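Local coordinates for anti-sigma-factor antagonist (stas) domain protein (Moorella thermoacetica, PDB 3ZXN), which is an RsbS-type STAS domain protein that probably works in the bacterial stressosome, a signalling complex linked here to control of secondary messengers, at residues 31-34 against 35-39; 106-109 against 110-114. The protein carries 1 engineered substitution. One frame throughout, in Å; residues are numbered along the deposited sequence. Where two conformers were deposited one is given.

Contact 1 (31-34 against 35-39); sequences KEEL and LHNIT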
loop_
_atom_site.group_PDB
_atom_site.type_symbol
_atom_site.label_atom_id
_atom_site.label_comp_id
_atom_site.label_asym_id
_atom_site.label_seq_id
_atom_site.Cartn_x
_atom_site.Cartn_y
_atom_site.Cartn_z
ATOM N N LYS A 31 -3.934 -1.074 9.545
ATOM C CA LYS A 31 -2.769 -0.191 9.547
ATOM C C LYS A 31 -1.836 -0.528 10.707
ATOM O O LYS A 31 -0.618 -0.616 10.538
ATOM C CB LYS A 31 -3.202 1.271 9.629
ATOM C CG LYS A 31 -2.065 2.263 9.440
ATOM C CD LYS A 31 -2.471 3.623 9.931
ATOM C CE LYS A 31 -2.795 3.587 11.422
ATOM N NZ LYS A 31 -3.037 4.958 11.941
ATOM N N GLU A 32 -2.417 -0.742 11.881
ATOM C CA GLU A 32 -1.639 -1.074 13.068
ATOM C C GLU A 32 -0.880 -2.384 12.919
ATOM O O GLU A 32 0.305 -2.459 13.243
ATOM C CB GLU A 32 -2.538 -1.113 14.309
ATOM C CG GLU A 32 -3.014 0.266 14.743
ATOM C CD GLU A 32 -4.001 0.219 15.899
ATOM O OE1 GLU A 32 -4.527 -0.877 16.200
ATOM O OE2 GLU A 32 -4.253 1.286 16.504
ATOM N N GLU A 33 -1.556 -3.419 12.431
ATOM C CA GLU A 33 -0.900 -4.708 12.234
ATOM C C GLU A 33 0.183 -4.627 11.156
ATOM O O GLU A 33 1.262 -5.224 11.295
ATOM C CB GLU A 33 -1.921 -5.802 11.896
ATOM C CG GLU A 33 -1.283 -7.171 11.652
ATOM C CD GLU A 33 -2.285 -8.267 11.286
ATOM O OE1 GLU A 33 -3.483 -7.956 11.087
ATOM O OE2 GLU A 33 -1.863 -9.442 11.193
ATOM N N LEU A 34 -0.104 -3.908 10.072
ATOM C CA LEU A 34 0.870 -3.781 8.989
ATOM C C LEU A 34 2.129 -3.106 9.522
ATOM O O LEU A 34 3.245 -3.591 9.330
ATOM C CB LEU A 34 0.298 -2.977 7.816
ATOM C CG LEU A 34 1.271 -2.798 6.636
ATOM C CD1 LEU A 34 1.576 -4.138 5.945
ATOM C CD2 LEU A 34 0.745 -1.789 5.623
ATOM N N LEU A 35 1.941 -1.986 10.212
ATOM C CA LEU A 35 3.077 -1.238 10.727
ATOM C C LEU A 35 3.862 -2.082 11.709
ATOM O O LEU A 35 5.082 -2.039 11.710
ATOM C CB LEU A 35 2.642 0.097 11.361
ATOM C CG LEU A 35 1.986 1.092 10.394
ATOM C CD1 LEU A 35 1.458 2.345 11.118
ATOM C CD2 LEU A 35 2.954 1.478 9.282
ATOM N N HIS A 36 3.170 -2.861 12.535
ATOM C CA HIS A 36 3.872 -3.747 13.449
ATOM C C HIS A 36 4.723 -4.740 12.656
ATOM O O HIS A 36 5.900 -4.949 12.956
ATOM C CB HIS A 36 2.891 -4.483 14.371
ATOM C CG HIS A 36 3.534 -5.549 15.199
ATOM N ND1 HIS A 36 4.245 -5.275 16.347
ATOM C CD2 HIS A 36 3.599 -6.891 15.026
ATOM C CE1 HIS A 36 4.710 -6.404 16.856
ATOM N NE2 HIS A 36 4.334 -7.399 16.070
ATOM N N ASN A 37 4.128 -5.345 11.631
ATOM C CA ASN A 37 4.858 -6.326 10.825
ATOM C C ASN A 37 6.089 -5.750 10.133
ATOM O O ASN A 37 7.171 -6.331 10.213
ATOM C CB ASN A 37 3.933 -7.004 9.798
ATOM C CG ASN A 37 2.821 -7.809 10.456
ATOM O OD1 ASN A 37 1.643 -7.624 10.155
ATOM N ND2 ASN A 37 3.191 -8.691 11.372
ATOM N N ILE A 38 5.934 -4.611 9.457
ATOM C CA ILE A 38 7.039 -4.100 8.644
ATOM C C ILE A 38 8.174 -3.482 9.469
ATOM O O ILE A 38 9.260 -3.222 8.940
ATOM C CB ILE A 38 6.575 -3.141 7.522
ATOM C CG1 ILE A 38 6.105 -1.804 8.090
ATOM C CG2 ILE A 38 5.478 -3.796 6.670
ATOM C CD1 ILE A 38 5.666 -0.835 7.017
ATOM N N THR A 39 7.930 -3.276 10.764
ATOM C CA THR A 39 9.001 -2.842 11.663
ATOM C C THR A 39 9.568 -3.976 12.522
ATOM O O THR A 39 10.370 -3.734 13.417
ATOM C CB THR A 39 8.570 -1.662 12.564
ATOM O OG1 THR A 39 7.432 -2.031 13.356
ATOM C CG2 THR A 39 8.203 -0.481 11.705
#
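Four successive i to i+4 bonds join 31-34 to 35-39 as one helical stretch, from L35 N to K31 O at 2.9 Å through to I38 N and L34 O, also 2.9 Å apart and nearly in line with the carbonyl bond. On this regular frame the side chains pair one turn apart. L35 carries its CG beside its own backbone N (chi1 -63°), which brings that branch carbon to 3.1 Å from K31 O; CD1 then meets the aliphatic part of K31 at CG, 3.9 Å away. Beyond that point the lysine chain bends and its ammonium forms a salt bridge with E66 of helix 58-74. Next along the inner surface, CD1 of L34 touches CG2 of I38 at 4.0 Å, the two branched chains meeting at a slant. N37 folds back over the preceding turn, its CG 3.1 Å from E33 O, close to the extended chain of E33, whose carboxylate bonds to S3. An alanine in place of N37 would remove the amide group and is likely to open a gap between the turn at E33 and the side chains of W14 and I7. The last turn closes at T39, where OG1 donates to L35 O at 2.9 Å and the backbone N reaches the same oxygen from the opposite face of its plane, so two donors hold one carbonyl at the helix end. This is the C-terminal half of an amphipathic helix in a STAS domain, with L34 turned onto the sheet residues V16, L46 and I48.

Contact 2 (106-109 against 110-114); sequences NLQK and GLDKL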
loop_
_atom_site.group_PDB
_atom_site.type_symbol
_atom_site.label_atom_id
_atom_site.label_comp_id
_atom_site.label_asym_id
_atom_site.label_seq_id
_atom_site.Cartn_x
_atom_site.Cartn_y
_atom_site.Cartn_z
ATOM N N ASN A 106 -1.179 -3.637 -11.060
ATOM C CA ASN A 106 -1.658 -4.774 -10.298
ATOM C C ASN A 106 -0.516 -5.335 -9.473
ATOM O O ASN A 106 0.597 -4.807 -9.500
ATOM C CB ASN A 106 -2.214 -5.849 -11.237
ATOM C CG ASN A 106 -1.205 -6.300 -12.259
ATOM O OD1 ASN A 106 -0.053 -6.571 -11.933
ATOM N ND2 ASN A 106 -1.625 -6.356 -13.516
ATOM N N LEU A 107 -0.786 -6.419 -8.758
ATOM C CA LEU A 107 0.214 -6.993 -7.864
ATOM C C LEU A 107 1.446 -7.503 -8.600
ATOM O O LEU A 107 2.563 -7.401 -8.084
ATOM C CB LEU A 107 -0.377 -8.112 -6.998
ATOM C CG LEU A 107 -1.303 -7.739 -5.842
ATOM C CD1 LEU A 107 -1.493 -8.964 -4.956
ATOM C CD2 LEU A 107 -0.738 -6.569 -5.035
ATOM N N GLN A 108 1.258 -8.054 -9.801
ATOM C CA GLN A 108 2.406 -8.584 -10.539
ATOM C C GLN A 108 3.356 -7.445 -10.927
ATOM O O GLN A 108 4.566 -7.515 -10.695
ATOM C CB GLN A 108 1.960 -9.364 -11.793
ATOM C CG GLN A 108 3.128 -9.914 -12.597
ATOM C CD GLN A 108 3.848 -11.059 -11.875
ATOM O OE1 GLN A 108 3.214 -11.981 -11.363
ATOM N NE2 GLN A 108 5.172 -10.987 -11.821
ATOM N N LYS A 109 2.789 -6.413 -11.544
ATOM C CA LYS A 109 3.521 -5.218 -11.954
ATOM C C LYS A 109 4.160 -4.537 -10.733
ATOM O O LYS A 109 5.260 -3.988 -10.816
ATOM C CB LYS A 109 2.551 -4.232 -12.614
ATOM C CG LYS A 109 1.862 -4.796 -13.857
ATOM C CD LYS A 109 2.565 -4.362 -15.083
ATOM C CE LYS A 109 1.722 -4.680 -16.323
ATOM N NZ LYS A 109 2.302 -4.021 -17.507
ATOM N N GLY A 110 3.448 -4.575 -9.617
ATOM C CA GLY A 110 3.935 -3.992 -8.368
ATOM C C GLY A 110 5.179 -4.716 -7.897
ATOM O O GLY A 110 6.226 -4.106 -7.685
ATOM N N LEU A 111 5.070 -6.033 -7.752
ATOM C CA LEU A 111 6.233 -6.843 -7.408
ATOM C C LEU A 111 7.404 -6.651 -8.380
ATOM O O LEU A 111 8.543 -6.476 -7.952
ATOM C CB LEU A 111 5.854 -8.318 -7.317
ATOM C CG LEU A 111 5.040 -8.676 -6.081
ATOM C CD1 LEU A 111 4.399 -10.069 -6.251
ATOM C CD2 LEU A 111 5.926 -8.590 -4.825
ATOM N N ASP A 112 7.128 -6.663 -9.684
ATOM C CA ASP A 112 8.206 -6.490 -10.665
ATOM C C ASP A 112 8.883 -5.116 -10.528
ATOM O O ASP A 112 10.106 -4.994 -10.634
ATOM C CB ASP A 112 7.700 -6.717 -12.098
ATOM C CG ASP A 112 7.379 -8.192 -12.377
ATOM O OD1 ASP A 112 7.943 -9.071 -11.696
ATOM O OD2 ASP A 112 6.550 -8.472 -13.256
ATOM N N LYS A 113 8.090 -4.084 -10.278
ATOM C CA LYS A 113 8.649 -2.743 -10.164
ATOM C C LYS A 113 9.655 -2.673 -9.016
ATOM O O LYS A 113 10.739 -2.116 -9.156
ATOM C CB LYS A 113 7.533 -1.709 -9.971
ATOM C CG LYS A 113 8.009 -0.256 -9.938
ATOM C CD LYS A 113 6.816 0.697 -9.823
ATOM C CE LYS A 113 7.215 2.164 -9.990
ATOM N NZ LYS A 113 7.625 2.495 -11.389
ATOM N N LEU A 114 9.293 -3.253 -7.882
ATOM C CA LEU A 114 10.161 -3.221 -6.718
ATOM C C LEU A 114 11.456 -3.984 -6.975
ATOM O O LEU A 114 12.530 -3.532 -6.599
ATOM C CB LEU A 114 9.430 -3.763 -5.489
ATOM C CG LEU A 114 8.402 -2.758 -4.960
ATOM C CD1 LEU A 114 8.016 -3.014 -3.499
ATOM C CD2 LEU A 114 8.970 -1.356 -5.101
#
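An asparagine N-cap starts helix 107-118, and the contact between 106-109 and 110-114 is the first two turns that follow from it. N106 serves twice: its backbone O receives G110 N at 2.9 Å, in the carbonyl plane, while its side-chain OD1 accepts K109 N at 2.9 Å in an almost straight bond. An amide nitrogen that has no carbonyl before it in the helix is thereby satisfied. The regular i to i+4 pattern then takes over, L111 N meeting L107 O at 2.9 Å and K113 N meeting K109 O at the same distance. On the solvent side, Q108 and D112 are linked one turn apart. The glutamine chain leaves anti to the backbone N and then folds at chi2 (70°), which carries NE2 back to D112 OD2 at 3.2 Å; OD1 is a weak second acceptor. The N-H points straight at OD2 and lies in the glutamine amide plane, yet it comes in from above the carboxylate, whose plane is turned 50° from the amide. L111 marks the inward side, its CG packed 3.4 Å from L107 O. Beyond the turn L111 reaches Y13, V15 and V47 of strands 13-17 and 45-49, L114 rests on Y13 and V79, and K109 and K113 lie along the edge strand 102-104 at A104 and A102.

Taken together, contact 1 and contact 2 illustrate how an alpha/beta sandwich is closed from two sides. Their centres lie 21 Å apart and their nearest atoms about 11 Å apart, without touching, because the central sheet stands between them. Strands 13-17 and 45-49 serve both: helix 25-38 takes V16, L46 and I48, while helix 107-118 takes the alternate residues V15 and V47 on the opposite face. In the chain they come in series, 31-39 early and 106-114 near the C-terminal end. They also treat helix ends differently, contact 1 finishing a helix with a threonine hydroxyl and contact 2 beginning one with an asparagine cap.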